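Local coordinates for F5/8 type C domain protein (Clostridium perfringens, PDB 7JRM) that probably recognises mucin-type glycans through a calcium-containing carbohydrate-binding module that forms part of a large O-glycopeptidase, at residues Glu12-Ser17 with Cys73-Ala78. Sequence-based numbering, arbitrary orientation.
Sequences ENLAYS and CSRTIA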
loop_
_atom_site.group_PDB
_atom_site.type_symbol
_atom_site.label_atom_id
_atom_site.label_comp_id
_atom_site.label_asym_id
_atom_site.label_seq_id
_atom_site.Cartn_x
_atom_site.Cartn_y
_atom_site.Cartn_z
ATOM N N GLU A 12 -2.510 -22.101 27.093
ATOM C CA GLU A 12 -1.477 -21.266 27.684
ATOM C C GLU A 12 -1.502 -19.871 27.070
ATOM O O GLU A 12 -2.101 -19.641 26.016
ATOM C CB GLU A 12 -0.092 -21.898 27.500
ATOM C CG GLU A 12 0.042 -23.274 28.130
ATOM C CD GLU A 12 1.461 -23.806 28.085
ATOM O OE1 GLU A 12 2.253 -23.331 27.243
ATOM O OE2 GLU A 12 1.783 -24.702 28.893
ATOM N N ASN A 13 -0.839 -18.939 27.749
ATOM C CA ASN A 13 -0.784 -17.563 27.276
ATOM C C ASN A 13 0.058 -17.464 26.009
ATOM O O ASN A 13 1.118 -18.087 25.895
ATOM C CB ASN A 13 -0.211 -16.652 28.361
ATOM C CG ASN A 13 -1.166 -16.461 29.525
ATOM O OD1 ASN A 13 -2.380 -16.593 29.376
ATOM N ND2 ASN A 13 -0.618 -16.143 30.692
ATOM N N LEU A 14 -0.421 -16.671 25.053
ATOM C CA LEU A 14 0.234 -16.502 23.766
ATOM C C LEU A 14 0.606 -15.041 23.548
ATOM O O LEU A 14 0.113 -14.141 24.235
ATOM C CB LEU A 14 -0.664 -16.979 22.617
ATOM C CG LEU A 14 -0.727 -18.482 22.341
ATOM C CD1 LEU A 14 -1.815 -18.777 21.324
ATOM C CD2 LEU A 14 0.617 -18.997 21.856
ATOM N N ALA A 15 1.482 -14.818 22.571
ATOM C CA ALA A 15 1.894 -13.480 22.171
ATOM C C ALA A 15 2.113 -13.460 20.667
ATOM O O ALA A 15 2.760 -14.358 20.121
ATOM C CB ALA A 15 3.171 -13.045 22.899
ATOM N N TYR A 16 1.574 -12.439 20.004
ATOM C CA TYR A 16 1.701 -12.284 18.565
ATOM C C TYR A 16 2.243 -10.898 18.245
ATOM O O TYR A 16 2.123 -9.962 19.039
ATOM C CB TYR A 16 0.356 -12.490 17.851
ATOM C CG TYR A 16 -0.088 -13.931 17.759
ATOM C CD1 TYR A 16 0.326 -14.740 16.709
ATOM C CD2 TYR A 16 -0.930 -14.480 18.716
ATOM C CE1 TYR A 16 -0.082 -16.058 16.619
ATOM C CE2 TYR A 16 -1.344 -15.797 18.634
ATOM C CZ TYR A 16 -0.916 -16.580 17.584
ATOM O OH TYR A 16 -1.326 -17.891 17.500
ATOM N N SER A 17 2.849 -10.779 17.067
ATOM C CA SER A 17 3.337 -9.499 16.584
ATOM C C SER A 17 2.244 -8.805 15.771
ATOM O O SER A 17 1.137 -9.320 15.600
ATOM C CB SER A 17 4.615 -9.689 15.766
ATOM O OG SER A 17 4.324 -9.871 14.392
ATOM N N CYS A 73 -11.660 -23.150 30.413
ATOM C CA CYS A 73 -10.311 -22.662 30.661
ATOM C C CYS A 73 -10.178 -21.284 30.030
ATOM O O CYS A 73 -10.943 -20.914 29.136
ATOM C CB CYS A 73 -9.248 -23.620 30.110
ATOM S SG CYS A 73 -8.858 -23.383 28.361
ATOM N N SER A 74 -9.195 -20.524 30.508
ATOM C CA SER A 74 -8.996 -19.157 30.051
ATOM C C SER A 74 -7.516 -18.903 29.810
ATOM O O SER A 74 -6.653 -19.445 30.506
ATOM C CB SER A 74 -9.544 -18.141 31.062
ATOM O OG SER A 74 -9.057 -16.838 30.794
ATOM N N ARG A 75 -7.234 -18.068 28.812
ATOM C CA ARG A 75 -5.868 -17.677 28.494
ATOM C C ARG A 75 -5.897 -16.318 27.810
ATOM O O ARG A 75 -6.910 -15.912 27.233
ATOM C CB ARG A 75 -5.170 -18.721 27.609
ATOM C CG ARG A 75 -5.869 -18.999 26.285
ATOM C CD ARG A 75 -5.236 -18.216 25.142
ATOM N NE ARG A 75 -5.628 -18.730 23.833
ATOM C CZ ARG A 75 -4.942 -19.640 23.150
ATOM N NH1 ARG A 75 -3.823 -20.145 23.652
ATOM N NH2 ARG A 75 -5.375 -20.047 21.965
ATOM N N THR A 76 -4.771 -15.618 27.881
ATOM C CA THR A 76 -4.635 -14.297 27.289
ATOM C C THR A 76 -3.808 -14.366 26.010
ATOM O O THR A 76 -2.908 -15.196 25.874
ATOM C CB THR A 76 -3.988 -13.317 28.271
ATOM O OG1 THR A 76 -2.672 -13.776 28.610
ATOM C CG2 THR A 76 -4.825 -13.199 29.537
ATOM N N ILE A 77 -4.129 -13.480 25.069
ATOM C CA ILE A 77 -3.426 -13.383 23.795
ATOM C C ILE A 77 -3.005 -11.934 23.602
ATOM O O ILE A 77 -3.859 -11.046 23.489
ATOM C CB ILE A 77 -4.290 -13.858 22.616
ATOM C CG1 ILE A 77 -4.638 -15.341 22.771
ATOM C CG2 ILE A 77 -3.573 -13.609 21.297
ATOM C CD1 ILE A 77 -5.379 -15.923 21.589
ATOM N N ALA A 78 -1.699 -11.696 23.559
ATOM C CA ALA A 78 -1.151 -10.355 23.425
ATOM C C ALA A 78 -0.693 -10.108 21.994
ATOM O O ALA A 78 -0.079 -10.975 21.367
ATOM C CB ALA A 78 0.019 -10.145 24.389
HETATM O O HOH W 1 -4.362 -17.041 31.332
HETATM O O HOH W 2 -0.710 -13.100 26.536
#
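Asn-13 turns its amide oxygen onto the backbone of the neighbouring strand just where regular pairing begins. Its chi1 (-71°) sets CG anti to its own carbonyl carbon, beside the backbone N, and from there OD1 accepts a nearly straight hydrogen bond from Thr-76 N at 3.0 Å, the donor tilted out of the carbonyl plane. Thr-76 OG1 lies 2.9 Å from the same OD1, a weak bond at most, and a water probably adds a further donor. Past Asn-13 the backbones pair in parallel: Leu-14 N bonds to Thr-76 O, Leu-14 O receives Ala-78 N, and Tyr-16 N reaches Ala-78 O at a short 2.6 Å. A second water bridges Leu-14 O and Thr-76 OG1.

The face bearing Leu-14 and Ile-77 also receives Arg-75. Its chain bends at chi2 (98°), and the guanidinium meets Glu-12 O edge-on, NH1 donating at 3.0 Å within the plane of both groups. Leu-14 CD1 rests over one face of that guanidinium, 3.4 Å from NH1. NE bonds to Tyr-61 OH and NH2 to the carbonyl oxygens of Leu-24 and Lys-26, which would hold the planar group firmly. Farther along, Ile-77 CG2 touches the Tyr-16 ring at its edge, 3.8 Å from CD2.

Strand 14-16 thus closes one edge of a mixed four-stranded sheet by parallel pairing with strand 70-79, consistent with the A' strand pairing with the last strand, G, in Ig-like beta-sandwich domains.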